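Local coordinates for sporulation-control protein spo0M (Bacillus subtilis, PDB 5CL2), which controls the expression of spo0A and is required for the cell to pass the morphological stage 0 of sporulation, at residues A[11-16]-A[120-125]; A[30-35]-A[84-89]; A[37-42]-A[78-83]; A[45-50]-A[108-113]. All coordinates share one frame; numbering follows the deposited sequence.

Interaction 1 (A[11-16]-A[120-125]); sequences KVDTIL and KSDHDR. With NA (sodium ion), chain C.
A sodium site joins Thr14 of strand 11-16 to Asp122 and Asp124 of strand 120-128. The ion sits between the two strands. Thr14 gives its backbone O, at 2.6 Å from the sodium. Asp122 binds through one oxygen, with OD2 2.4 Å from the ion. Asp124 binds through both carboxylate oxygens, and its OD2 is 2.3 Å from the sodium. A water is the fifth ligand atom seen. That water also donates to Asp122 OD1 and to His123 O, and so links the ion to strand 120-128 a second way.

Asp122 OD2 has a second task. It accepts the backbone N-H of Thr14 on its anti lone pair, at 2.8 Å from Thr14 N and nearly straight (173°). Asp122 CG stands anti to its backbone N (chi1 -167°), which sends the carboxylate across to the other strand. Its OD1 is met by His123 N from above the carboxylate plane. The ion and Thr14 N grip OD2; His123 N and the water hold OD1. The sodium would probably ease the repulsion between the two aspartates.

Beyond the ion the contact is light. Val12 CG1 rests 3.6 Å from Ser121 O and also touches Lys120 CB. Leu16 CD1 reaches Asp124 CB at 4.1 Å. Thr14 OG1 turns to Thr110 of strand 106-114.

The strands run roughly parallel, 23° apart, with no backbone hydrogen bond between them. They belong to different sheets, so the metal bridges two sheets of a beta sandwich, consistent with the arrestin-like N-terminal fold of the family.

Interaction 2 (A[30-35]-A[84-89]); sequences TVHVKG and EHQFPF
Val31 and Val33 pair with Phe87 and His85 as hydrogen-bonded pairs of an antiparallel sheet, in one layer of a beta sandwich, consistent with the arrestin-like family. Four backbone bonds tie the strands. Val31 N to Phe87 O is 2.8 Å, and its donor stands 40° out of the carbonyl plane. The Phe87 N to Val31 O bond, at 2.9 Å, is almost straight.

One side of the sheet carries Val31, Val33, His85 and Phe87. Val33 CG2 lies in the plane of the Phe87 ring, at its edge, 3.9 Å from CE2 of Phe87. Phe89 CG sits between its backbone N and carbonyl carbon (chi1 66°), and CE2 of the ring comes 3.9 Å from Val31 CG2. The other side carries Thr30, His32, Lys34, Glu84, Gln86 and Pro88. There Gln86 CG packs against His32 ND1 at 3.6 Å.

Lys34 and Glu84 lie side by side, pointing the same way. Lys34 NZ forms a salt bridge to Glu84 OE2, on the anti side of the carboxylate, at 3.1 Å. The same NZ also binds Gly82 O. An alanine at Lys34 would probably leave the Glu84 carboxylate without this charged mate and Gly82 O without its donor.

Further out, Ile45 and Leu47 of strand 40-57 cover the valine and phenylalanine side. Phe77 meets the rings of His85 and Phe87, and Glu83 holds His85 NE2. Within strand 26-34 itself, Thr30 CG2 lies over one face of the His32 ring, 3.4 Å above its plane and offset toward the rim.

Interaction 3 (A[37-42]-A[78-83]); sequences KIAQDI and TIQPGE
Asp41 CG lies anti to its carbonyl carbon (chi1 -71°), and Thr78 OG1 takes the same position on its own residue (chi1 -62°). The two residues face each other as a pair, and their side chains run side by side. Thr78 OG1 donates to Asp41 OD1. The modelled separation is very short, so its exact length is doubtful. Thr78 CG2 also packs close to Gln40 O.

On the other side of the sheet, Ile42 CD1 meets Ile79 CG2 at 3.5 Å. The two isoleucines cross obliquely. Ile79 CG2 is held between the backbone N and the carbonyl carbon of its own residue, which turns it to strand 40-57.

The backbones are antiparallel. Gln40 and Ile79 form a hydrogen-bonded pair. Gln40 N reaches Ile79 O at 2.9 Å, and Ile79 N reaches Gln40 O at 2.8 Å. Both donors come nearly along the C=O axis. Asp41 and Thr78 are the next, non-hydrogen-bonded pair.

Beyond the Gln40 and Ile79 pair the segments pass into loops that still touch. Pro81 CB packs on Lys37 O at 3.1 Å, and Pro81 CD lies 3.8 Å from Ala39 CB. Pro81 belongs to a type II turn from Gln80 to Glu83, closed by Glu83 N to Gln80 O at 3.0 Å. Gly82 takes the positive phi of this turn. Glu83 OE1 accepts a weak bond from Gln80 N.

The contact closes the open end of the long hairpin of strands 40-57 and 60-79. Ile114 of strand 106-114 packs on Gln40 and Ile42, while Glu83 and Gly82 bond to Gly35 and Gly36 beyond strand 26-34.

Interaction 4 (A[45-50]-A[108-113]); sequences IDLQLS and VVTDLD
The peptide groups of Gln48 and Val109 meet through paired hydrogen bonds. Both donors lie in the plane of the carbonyl they meet, and Val109 N to Gln48 O is 2.7 Å. In the Asp46 and Asp111 pair they tilt out of it, by 24° for Asp111 N on Asp46 O. The two carboxylates share a side of the sheet, with Asp46 OD2 4.6 Å from Asp111 OD2. Arg72 takes Asp46 and Tyr44 takes Asp111, which probably tempers the like charges.

The opposite side is mostly apolar. Ile45 CD1 meets Leu112 CD1 at 3.8 Å, the two side chains crossing. Ile45 CG2 lies alongside Thr110 CG2, 4.0 Å away. An alanine at Ile45 would probably open a gap beside Leu112 and Thr110. Leu47 CD2 presses on Thr110 OG1 at 3.1 Å. That hydroxyl also pairs with Thr14 OG1, at a modelled distance too short to be trusted. Leu49 CG stands anti to its backbone N (chi1 -168°), and CD1 beyond it reaches Val108 CG2 at 3.7 Å.

Val31 and Val33 of strand 26-34 pack on Ile45 from the facing sheet. Ile126 of strand 120-128 touches Leu49 and Val108. Two antiparallel central strands with one apolar side against a second sheet are typical of a beta sandwich, consistent with the arrestin-like family.

Interactions 1 to 4 all lie in one beta sandwich. Interaction 2 belongs to the three-stranded sheet, and interactions 3 and 4 to the five-stranded one. Interaction 1 spans the two at the sodium site. Its centre is about 8 Å from that of interaction 4, and Val108 N probably donates to Asp124 O at 2.8 Å. It is about 10 Å from the centre of interaction 2, where Asp13 O lies 2.8 Å from His32 N. The core fills between interactions 2 and 4, with Phe89 CE1 3.3 Å from Leu47 CD1. Interaction 3 lies farthest out and meets interaction 2 where Gly35 N lies 2.7 Å from Glu83 O.

Interaction 1 (A[11-16]-A[120-125])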
loop_
_atom_site.group_PDB
_atom_site.type_symbol
_atom_site.label_atom_id
_atom_site.label_comp_id
_atom_site.label_asym_id
_atom_site.label_seq_id
_atom_site.Cartn_x
_atom_site.Cartn_y
_atom_site.Cartn_z
ATOM N N LYS A 11 -31.607 -2.356 17.750
ATOM C CA LYS A 11 -31.052 -3.553 17.130
ATOM C C LYS A 11 -30.516 -3.300 15.705
ATOM O O LYS A 11 -31.100 -2.540 14.928
ATOM C CB LYS A 11 -32.144 -4.640 17.115
ATOM C CG LYS A 11 -32.232 -5.433 15.816
ATOM C CD LYS A 11 -33.584 -6.143 15.625
ATOM C CE LYS A 11 -33.561 -6.878 14.278
ATOM N NZ LYS A 11 -33.335 -5.940 13.107
ATOM N N VAL A 12 -29.399 -3.923 15.359
ATOM C CA VAL A 12 -28.883 -3.789 14.013
ATOM C C VAL A 12 -28.628 -5.167 13.412
ATOM O O VAL A 12 -28.179 -6.065 14.093
ATOM C CB VAL A 12 -27.601 -2.905 13.974
ATOM C CG1 VAL A 12 -26.477 -3.515 14.791
ATOM C CG2 VAL A 12 -27.205 -2.647 12.548
ATOM N N ASP A 13 -28.990 -5.343 12.150
ATOM C CA ASP A 13 -28.819 -6.605 11.457
ATOM C C ASP A 13 -28.368 -6.335 10.018
ATOM O O ASP A 13 -29.122 -5.761 9.254
ATOM C CB ASP A 13 -30.148 -7.382 11.488
ATOM C CG ASP A 13 -30.027 -8.801 10.960
ATOM O OD1 ASP A 13 -28.901 -9.345 10.914
ATOM O OD2 ASP A 13 -31.077 -9.384 10.608
ATOM N N THR A 14 -27.175 -6.785 9.628
ATOM C CA THR A 14 -26.691 -6.555 8.265
ATOM C C THR A 14 -26.888 -7.825 7.454
ATOM O O THR A 14 -26.597 -8.917 7.926
ATOM C CB THR A 14 -25.204 -6.141 8.229
ATOM O OG1 THR A 14 -25.033 -4.871 8.861
ATOM C CG2 THR A 14 -24.703 -6.037 6.797
ATOM N N ILE A 15 -27.383 -7.690 6.232
ATOM C CA ILE A 15 -27.626 -8.854 5.390
ATOM C C ILE A 15 -27.015 -8.599 4.018
ATOM O O ILE A 15 -27.401 -7.658 3.319
ATOM C CB ILE A 15 -29.167 -9.160 5.271
ATOM C CG1 ILE A 15 -29.805 -9.276 6.657
ATOM C CG2 ILE A 15 -29.434 -10.419 4.443
ATOM C CD1 ILE A 15 -31.336 -9.267 6.641
ATOM N N LEU A 16 -26.006 -9.393 3.675
ATOM C CA LEU A 16 -25.377 -9.351 2.365
ATOM C C LEU A 16 -26.180 -10.171 1.376
ATOM O O LEU A 16 -26.871 -11.092 1.782
ATOM C CB LEU A 16 -23.946 -9.879 2.449
ATOM C CG LEU A 16 -23.178 -9.360 3.663
ATOM C CD1 LEU A 16 -21.919 -10.188 3.856
ATOM C CD2 LEU A 16 -22.868 -7.864 3.547
ATOM N N LYS A 120 -23.923 -0.417 18.944
ATOM C CA LYS A 120 -24.377 -1.744 18.523
ATOM C C LYS A 120 -23.548 -2.270 17.389
ATOM O O LYS A 120 -23.003 -1.499 16.593
ATOM C CB LYS A 120 -25.844 -1.721 18.105
ATOM C CG LYS A 120 -26.811 -1.441 19.253
ATOM C CD LYS A 120 -26.808 -2.619 20.222
ATOM C CE LYS A 120 -27.758 -2.395 21.391
ATOM N NZ LYS A 120 -27.281 -1.286 22.257
ATOM N N SER A 121 -23.468 -3.583 17.262
ATOM C CA SER A 121 -22.615 -4.113 16.225
ATOM C C SER A 121 -23.221 -5.317 15.550
ATOM O O SER A 121 -24.132 -5.928 16.073
ATOM C CB SER A 121 -21.238 -4.452 16.825
ATOM O OG SER A 121 -21.379 -5.352 17.912
ATOM N N ASP A 122 -22.708 -5.644 14.372
ATOM C CA ASP A 122 -23.020 -6.923 13.745
ATOM C C ASP A 122 -21.759 -7.503 13.084
ATOM O O ASP A 122 -20.859 -6.765 12.749
ATOM C CB ASP A 122 -24.130 -6.781 12.722
ATOM C CG ASP A 122 -24.687 -8.118 12.295
ATOM O OD1 ASP A 122 -24.405 -9.120 12.989
ATOM O OD2 ASP A 122 -25.431 -8.170 11.290
ATOM N N HIS A 123 -21.737 -8.818 12.882
ATOM C CA HIS A 123 -20.606 -9.534 12.295
ATOM C C HIS A 123 -21.095 -10.532 11.240
ATOM O O HIS A 123 -21.879 -11.441 11.550
ATOM C CB HIS A 123 -19.833 -10.251 13.418
ATOM C CG HIS A 123 -18.725 -11.149 12.943
ATOM N ND1 HIS A 123 -17.400 -10.774 12.959
ATOM C CD2 HIS A 123 -18.753 -12.424 12.474
ATOM C CE1 HIS A 123 -16.654 -11.774 12.514
ATOM N NE2 HIS A 123 -17.449 -12.779 12.208
ATOM N N ASP A 124 -20.632 -10.375 10.006
ATOM C CA ASP A 124 -20.987 -11.304 8.939
ATOM C C ASP A 124 -19.701 -11.810 8.277
ATOM O O ASP A 124 -19.007 -11.090 7.579
ATOM C CB ASP A 124 -21.865 -10.616 7.888
ATOM C CG ASP A 124 -23.249 -10.226 8.428
ATOM O OD1 ASP A 124 -23.351 -9.103 8.981
ATOM O OD2 ASP A 124 -24.211 -11.035 8.319
ATOM N N ARG A 125 -19.388 -13.067 8.466
ATOM C CA ARG A 125 -18.279 -13.646 7.758
ATOM C C ARG A 125 -18.531 -13.682 6.263
ATOM O O ARG A 125 -19.657 -13.900 5.826
ATOM C CB ARG A 125 -18.013 -15.019 8.306
ATOM C CG ARG A 125 -17.824 -14.999 9.803
ATOM C CD ARG A 125 -18.429 -16.288 10.267
ATOM N NE ARG A 125 -17.811 -17.338 9.454
ATOM C CZ ARG A 125 -17.678 -18.604 9.832
ATOM N NH1 ARG A 125 -18.209 -18.995 10.978
ATOM N NH2 ARG A 125 -17.090 -19.496 9.036
HETATM NA NA NA C . -25.492 -10.080 9.919
HETATM O O HOH W 1 -24.817 -11.297 11.343
#

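Interaction 2 (A[30-35]-A[84-89])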
loop_
_atom_site.group_PDB
_atom_site.type_symbol
_atom_site.label_atom_id
_atom_site.label_comp_id
_atom_site.label_asym_id
_atom_site.label_seq_id
_atom_site.Cartn_x
_atom_site.Cartn_y
_atom_site.Cartn_z
ATOM N N THR A 30 -27.765 -4.803 2.761
ATOM C CA THR A 30 -28.600 -3.848 3.445
ATOM C C THR A 30 -28.304 -3.900 4.923
ATOM O O THR A 30 -28.183 -4.974 5.485
ATOM C CB THR A 30 -30.094 -4.140 3.185
ATOM O OG1 THR A 30 -30.365 -3.996 1.786
ATOM C CG2 THR A 30 -30.991 -3.202 3.981
ATOM N N VAL A 31 -28.159 -2.738 5.543
ATOM C CA VAL A 31 -28.150 -2.652 7.000
ATOM C C VAL A 31 -29.594 -2.389 7.510
ATOM O O VAL A 31 -30.187 -1.367 7.189
ATOM C CB VAL A 31 -27.229 -1.522 7.490
ATOM C CG1 VAL A 31 -27.185 -1.484 9.013
ATOM C CG2 VAL A 31 -25.806 -1.678 6.905
ATOM N N HIS A 32 -30.157 -3.308 8.289
ATOM C CA HIS A 32 -31.467 -3.101 8.923
ATOM C C HIS A 32 -31.321 -2.631 10.360
ATOM O O HIS A 32 -30.572 -3.217 11.142
ATOM C CB HIS A 32 -32.293 -4.375 8.880
ATOM C CG HIS A 32 -32.529 -4.875 7.490
ATOM N ND1 HIS A 32 -33.580 -4.447 6.716
ATOM C CD2 HIS A 32 -31.825 -5.748 6.735
ATOM C CE1 HIS A 32 -33.527 -5.051 5.539
ATOM N NE2 HIS A 32 -32.466 -5.847 5.528
ATOM N N VAL A 33 -32.020 -1.555 10.701
ATOM C CA VAL A 33 -31.956 -1.019 12.051
ATOM C C VAL A 33 -33.386 -0.978 12.637
ATOM O O VAL A 33 -34.344 -0.640 11.935
ATOM C CB VAL A 33 -31.313 0.375 12.057
ATOM C CG1 VAL A 33 -30.976 0.791 13.460
ATOM C CG2 VAL A 33 -30.037 0.363 11.236
ATOM N N LYS A 34 -33.540 -1.375 13.896
ATOM C CA LYS A 34 -34.841 -1.334 14.560
ATOM C C LYS A 34 -34.714 -0.587 15.883
ATOM O O LYS A 34 -33.844 -0.898 16.691
ATOM C CB LYS A 34 -35.405 -2.746 14.778
ATOM C CG LYS A 34 -36.831 -2.779 15.430
ATOM C CD LYS A 34 -37.427 -4.211 15.420
ATOM C CE LYS A 34 -38.945 -4.231 15.711
ATOM N NZ LYS A 34 -39.743 -3.216 14.966
ATOM N N GLY A 35 -35.548 0.426 16.101
ATOM C CA GLY A 35 -35.379 1.221 17.303
ATOM C C GLY A 35 -35.740 0.400 18.522
ATOM O O GLY A 35 -36.486 -0.576 18.428
ATOM N N GLU A 84 -38.209 0.950 12.101
ATOM C CA GLU A 84 -37.364 0.174 11.214
ATOM C C GLU A 84 -36.857 1.039 10.067
ATOM O O GLU A 84 -37.612 1.797 9.459
ATOM C CB GLU A 84 -38.120 -1.031 10.657
ATOM C CG GLU A 84 -38.575 -2.012 11.745
ATOM C CD GLU A 84 -39.294 -3.222 11.189
ATOM O OE1 GLU A 84 -39.493 -3.269 9.955
ATOM O OE2 GLU A 84 -39.711 -4.086 11.990
ATOM N N HIS A 85 -35.553 0.950 9.824
ATOM C CA HIS A 85 -34.873 1.698 8.775
ATOM C C HIS A 85 -34.050 0.701 7.953
ATOM O O HIS A 85 -33.520 -0.257 8.522
ATOM C CB HIS A 85 -33.972 2.765 9.380
ATOM C CG HIS A 85 -34.730 3.868 10.060
ATOM N ND1 HIS A 85 -34.725 5.164 9.585
ATOM C CD2 HIS A 85 -35.447 3.878 11.191
ATOM C CE1 HIS A 85 -35.447 5.919 10.397
ATOM N NE2 HIS A 85 -35.891 5.167 11.385
ATOM N N GLN A 86 -33.965 0.902 6.637
ATOM C CA GLN A 86 -33.153 0.048 5.780
ATOM C C GLN A 86 -32.137 0.903 5.050
ATOM O O GLN A 86 -32.502 1.816 4.317
ATOM C CB GLN A 86 -33.996 -0.727 4.760
ATOM C CG GLN A 86 -35.154 -1.478 5.353
ATOM C CD GLN A 86 -36.322 -0.546 5.611
ATOM O OE1 GLN A 86 -36.450 0.500 4.957
ATOM N NE2 GLN A 86 -37.133 -0.866 6.617
ATOM N N PHE A 87 -30.857 0.611 5.245
ATOM C CA PHE A 87 -29.838 1.309 4.491
ATOM C C PHE A 87 -29.132 0.351 3.550
ATOM O O PHE A 87 -28.281 -0.398 3.973
ATOM C CB PHE A 87 -28.847 1.971 5.448
ATOM C CG PHE A 87 -29.493 2.896 6.445
ATOM C CD1 PHE A 87 -29.735 4.226 6.115
ATOM C CD2 PHE A 87 -29.888 2.433 7.701
ATOM C CE1 PHE A 87 -30.355 5.095 7.031
ATOM C CE2 PHE A 87 -30.503 3.291 8.636
ATOM C CZ PHE A 87 -30.742 4.628 8.296
ATOM N N PRO A 88 -29.474 0.392 2.256
ATOM C CA PRO A 88 -28.760 -0.429 1.269
ATOM C C PRO A 88 -27.381 0.136 0.940
ATOM O O PRO A 88 -27.188 1.354 0.968
ATOM C CB PRO A 88 -29.678 -0.395 0.035
ATOM C CG PRO A 88 -30.554 0.816 0.221
ATOM C CD PRO A 88 -30.718 0.976 1.711
ATOM N N PHE A 89 -26.427 -0.747 0.645
ATOM C CA PHE A 89 -25.057 -0.322 0.375
ATOM C C PHE A 89 -24.361 -1.190 -0.664
ATOM O O PHE A 89 -24.751 -2.347 -0.916
ATOM C CB PHE A 89 -24.237 -0.344 1.663
ATOM C CG PHE A 89 -24.044 -1.739 2.226
ATOM C CD1 PHE A 89 -22.993 -2.552 1.783
ATOM C CD2 PHE A 89 -24.939 -2.252 3.168
ATOM C CE1 PHE A 89 -22.833 -3.839 2.281
ATOM C CE2 PHE A 89 -24.787 -3.535 3.673
ATOM C CZ PHE A 89 -23.734 -4.333 3.229
#

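Interaction 3 (A[37-42]-A[78-83])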
loop_
_atom_site.group_PDB
_atom_site.type_symbol
_atom_site.label_atom_id
_atom_site.label_comp_id
_atom_site.label_asym_id
_atom_site.label_seq_id
_atom_site.Cartn_x
_atom_site.Cartn_y
_atom_site.Cartn_z
ATOM N N LYS A 37 -36.943 0.477 22.789
ATOM C CA LYS A 37 -38.074 1.019 23.531
ATOM C C LYS A 37 -38.068 2.549 23.589
ATOM O O LYS A 37 -39.126 3.184 23.568
ATOM C CB LYS A 37 -38.116 0.413 24.930
ATOM C CG LYS A 37 -38.566 -1.061 24.918
ATOM C CD LYS A 37 -39.822 -1.280 25.758
ATOM C CE LYS A 37 -40.229 -2.753 25.844
ATOM N NZ LYS A 37 -41.412 -2.981 26.756
ATOM N N ILE A 38 -36.873 3.136 23.637
ATOM C CA ILE A 38 -36.742 4.579 23.763
ATOM C C ILE A 38 -36.001 5.174 22.584
ATOM O O ILE A 38 -35.114 4.535 22.025
ATOM C CB ILE A 38 -35.972 4.945 25.052
ATOM C CG1 ILE A 38 -34.623 4.230 25.081
ATOM C CG2 ILE A 38 -36.758 4.523 26.273
ATOM C CD1 ILE A 38 -33.747 4.573 26.279
ATOM N N ALA A 39 -36.342 6.408 22.222
ATOM C CA ALA A 39 -35.859 6.969 20.970
ATOM C C ALA A 39 -34.366 7.233 21.108
ATOM O O ALA A 39 -33.879 7.606 22.178
ATOM C CB ALA A 39 -36.600 8.235 20.616
ATOM N N GLN A 40 -33.597 6.954 20.069
ATOM C CA GLN A 40 -32.172 7.244 20.195
ATOM C C GLN A 40 -31.603 7.993 19.015
ATOM O O GLN A 40 -32.137 7.943 17.899
ATOM C CB GLN A 40 -31.380 5.967 20.448
ATOM C CG GLN A 40 -31.857 5.165 21.643
ATOM C CD GLN A 40 -30.965 3.983 21.942
ATOM O OE1 GLN A 40 -30.981 2.997 21.212
ATOM N NE2 GLN A 40 -30.184 4.070 23.019
ATOM N N ASP A 41 -30.514 8.702 19.295
ATOM C CA ASP A 41 -29.788 9.471 18.298
ATOM C C ASP A 41 -28.610 8.656 17.822
ATOM O O ASP A 41 -27.698 8.370 18.594
ATOM C CB ASP A 41 -29.308 10.799 18.870
ATOM C CG ASP A 41 -30.440 11.783 19.101
ATOM O OD1 ASP A 41 -31.429 11.794 18.319
ATOM O OD2 ASP A 41 -30.336 12.544 20.084
ATOM N N ILE A 42 -28.651 8.276 16.553
ATOM C CA ILE A 42 -27.597 7.510 15.931
ATOM C C ILE A 42 -26.609 8.418 15.175
ATOM O O ILE A 42 -27.005 9.165 14.286
ATOM C CB ILE A 42 -28.207 6.456 15.007
ATOM C CG1 ILE A 42 -28.837 5.360 15.893
ATOM C CG2 ILE A 42 -27.117 5.903 14.037
ATOM C CD1 ILE A 42 -29.958 4.568 15.262
ATOM N N THR A 78 -32.256 10.262 13.991
ATOM C CA THR A 78 -32.904 9.787 15.211
ATOM C C THR A 78 -33.879 8.674 14.870
ATOM O O THR A 78 -34.627 8.760 13.893
ATOM C CB THR A 78 -33.609 10.920 15.950
ATOM O OG1 THR A 78 -32.626 11.877 16.345
ATOM C CG2 THR A 78 -34.269 10.410 17.210
ATOM N N ILE A 79 -33.818 7.600 15.645
ATOM C CA ILE A 79 -34.687 6.472 15.404
ATOM C C ILE A 79 -35.694 6.432 16.539
ATOM O O ILE A 79 -35.311 6.516 17.729
ATOM C CB ILE A 79 -33.885 5.140 15.274
ATOM C CG1 ILE A 79 -34.768 4.033 14.701
ATOM C CG2 ILE A 79 -33.199 4.755 16.586
ATOM C CD1 ILE A 79 -34.019 2.838 14.275
ATOM N N GLN A 80 -36.977 6.300 16.181
ATOM C CA GLN A 80 -38.035 6.295 17.191
ATOM C C GLN A 80 -38.259 4.871 17.650
ATOM O O GLN A 80 -37.795 3.929 16.988
ATOM C CB GLN A 80 -39.363 6.870 16.635
ATOM C CG GLN A 80 -39.281 8.272 16.078
ATOM C CD GLN A 80 -38.832 9.262 17.124
ATOM O OE1 GLN A 80 -39.329 9.262 18.255
ATOM N NE2 GLN A 80 -37.840 10.079 16.775
ATOM N N PRO A 81 -38.947 4.706 18.801
ATOM C CA PRO A 81 -39.084 3.368 19.381
ATOM C C PRO A 81 -39.710 2.361 18.429
ATOM O O PRO A 81 -40.760 2.636 17.847
ATOM C CB PRO A 81 -39.953 3.591 20.615
ATOM C CG PRO A 81 -39.985 5.044 20.847
ATOM C CD PRO A 81 -39.291 5.762 19.769
ATOM N N GLY A 82 -39.046 1.215 18.285
ATOM C CA GLY A 82 -39.507 0.104 17.466
ATOM C C GLY A 82 -39.436 0.362 15.972
ATOM O O GLY A 82 -39.774 -0.511 15.172
ATOM N N GLU A 83 -38.970 1.549 15.591
ATOM C CA GLU A 83 -38.941 1.971 14.190
ATOM C C GLU A 83 -37.864 1.261 13.350
ATOM O O GLU A 83 -36.742 1.053 13.805
ATOM C CB GLU A 83 -38.742 3.478 14.113
ATOM C CG GLU A 83 -39.094 4.101 12.779
ATOM C CD GLU A 83 -38.958 5.610 12.835
ATOM O OE1 GLU A 83 -37.812 6.088 12.980
ATOM O OE2 GLU A 83 -39.999 6.316 12.791
#

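Interaction 4 (A[45-50]-A[108-113])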
loop_
_atom_site.group_PDB
_atom_site.type_symbol
_atom_site.label_atom_id
_atom_site.label_comp_id
_atom_site.label_asym_id
_atom_site.label_seq_id
_atom_site.Cartn_x
_atom_site.Cartn_y
_atom_site.Cartn_z
ATOM N N ILE A 45 -23.607 4.910 10.740
ATOM C CA ILE A 45 -23.416 3.482 10.555
ATOM C C ILE A 45 -22.249 3.257 9.576
ATOM O O ILE A 45 -22.315 3.681 8.401
ATOM C CB ILE A 45 -24.681 2.791 10.012
ATOM C CG1 ILE A 45 -25.894 3.065 10.915
ATOM C CG2 ILE A 45 -24.448 1.279 9.828
ATOM C CD1 ILE A 45 -27.171 2.503 10.345
ATOM N N ASP A 46 -21.203 2.594 10.082
ATOM C CA ASP A 46 -20.002 2.226 9.318
ATOM C C ASP A 46 -19.984 0.724 9.097
ATOM O O ASP A 46 -20.510 -0.047 9.917
ATOM C CB ASP A 46 -18.699 2.633 10.045
ATOM C CG ASP A 46 -18.384 4.133 9.927
ATOM O OD1 ASP A 46 -19.045 4.843 9.135
ATOM O OD2 ASP A 46 -17.513 4.620 10.686
ATOM N N LEU A 47 -19.402 0.332 7.968
ATOM C CA LEU A 47 -19.080 -1.056 7.658
ATOM C C LEU A 47 -17.561 -1.187 7.612
ATOM O O LEU A 47 -16.875 -0.279 7.128
ATOM C CB LEU A 47 -19.637 -1.469 6.298
ATOM C CG LEU A 47 -21.096 -1.912 6.235
ATOM C CD1 LEU A 47 -21.300 -2.874 5.083
ATOM C CD2 LEU A 47 -21.608 -2.451 7.567
ATOM N N GLN A 48 -17.044 -2.313 8.094
ATOM C CA GLN A 48 -15.609 -2.586 8.031
ATOM C C GLN A 48 -15.361 -3.980 7.525
ATOM O O GLN A 48 -15.955 -4.939 8.019
ATOM C CB GLN A 48 -14.927 -2.459 9.389
ATOM C CG GLN A 48 -15.407 -1.329 10.244
ATOM C CD GLN A 48 -14.243 -0.592 10.877
ATOM O OE1 GLN A 48 -13.258 -1.210 11.307
ATOM N NE2 GLN A 48 -14.339 0.743 10.921
ATOM N N LEU A 49 -14.426 -4.088 6.586
ATOM C CA LEU A 49 -13.945 -5.380 6.111
ATOM C C LEU A 49 -12.641 -5.639 6.863
ATOM O O LEU A 49 -11.759 -4.794 6.893
ATOM C CB LEU A 49 -13.744 -5.371 4.594
ATOM C CG LEU A 49 -13.516 -6.705 3.875
ATOM C CD1 LEU A 49 -14.816 -7.516 3.737
ATOM C CD2 LEU A 49 -12.869 -6.479 2.520
ATOM N N SER A 50 -12.545 -6.779 7.531
ATOM C CA SER A 50 -11.363 -7.029 8.332
ATOM C C SER A 50 -10.912 -8.473 8.319
ATOM O O SER A 50 -11.641 -9.390 7.929
ATOM C CB SER A 50 -11.581 -6.616 9.774
ATOM O OG SER A 50 -12.584 -7.426 10.334
ATOM N N VAL A 108 -17.178 -8.951 7.510
ATOM C CA VAL A 108 -17.831 -7.643 7.398
ATOM C C VAL A 108 -18.434 -7.266 8.754
ATOM O O VAL A 108 -19.260 -7.980 9.306
ATOM C CB VAL A 108 -18.922 -7.638 6.316
ATOM C CG1 VAL A 108 -19.696 -6.345 6.352
ATOM C CG2 VAL A 108 -18.294 -7.889 4.929
ATOM N N VAL A 109 -17.953 -6.175 9.323
ATOM C CA VAL A 109 -18.369 -5.736 10.640
ATOM C C VAL A 109 -19.169 -4.456 10.529
ATOM O O VAL A 109 -18.725 -3.494 9.916
ATOM C CB VAL A 109 -17.156 -5.502 11.549
ATOM C CG1 VAL A 109 -17.570 -4.899 12.874
ATOM C CG2 VAL A 109 -16.370 -6.801 11.742
ATOM N N THR A 110 -20.362 -4.465 11.112
ATOM C CA THR A 110 -21.221 -3.303 11.157
ATOM C C THR A 110 -21.029 -2.628 12.498
ATOM O O THR A 110 -21.102 -3.270 13.542
ATOM C CB THR A 110 -22.694 -3.683 10.953
ATOM O OG1 THR A 110 -22.843 -4.345 9.690
ATOM C CG2 THR A 110 -23.596 -2.432 10.982
ATOM N N ASP A 111 -20.735 -1.337 12.446
ATOM C CA ASP A 111 -20.608 -0.486 13.621
ATOM C C ASP A 111 -21.717 0.580 13.601
ATOM O O ASP A 111 -21.691 1.497 12.784
ATOM C CB ASP A 111 -19.196 0.143 13.628
ATOM C CG ASP A 111 -18.996 1.178 14.724
ATOM O OD1 ASP A 111 -19.635 1.086 15.806
ATOM O OD2 ASP A 111 -18.146 2.074 14.511
ATOM N N LEU A 112 -22.694 0.459 14.493
ATOM C CA LEU A 112 -23.732 1.491 14.615
ATOM C C LEU A 112 -23.464 2.284 15.890
ATOM O O LEU A 112 -23.598 1.767 16.991
ATOM C CB LEU A 112 -25.143 0.870 14.627
ATOM C CG LEU A 112 -26.351 1.764 14.896
ATOM C CD1 LEU A 112 -27.529 1.415 13.993
ATOM C CD2 LEU A 112 -26.769 1.628 16.312
ATOM N N ASP A 113 -23.054 3.534 15.727
ATOM C CA ASP A 113 -22.623 4.337 16.855
ATOM C C ASP A 113 -23.815 5.140 17.356
ATOM O O ASP A 113 -24.466 5.837 16.591
ATOM C CB ASP A 113 -21.444 5.236 16.455
ATOM C CG ASP A 113 -20.897 6.055 17.611
ATOM O OD1 ASP A 113 -21.683 6.722 18.316
ATOM O OD2 ASP A 113 -19.667 6.038 17.815
#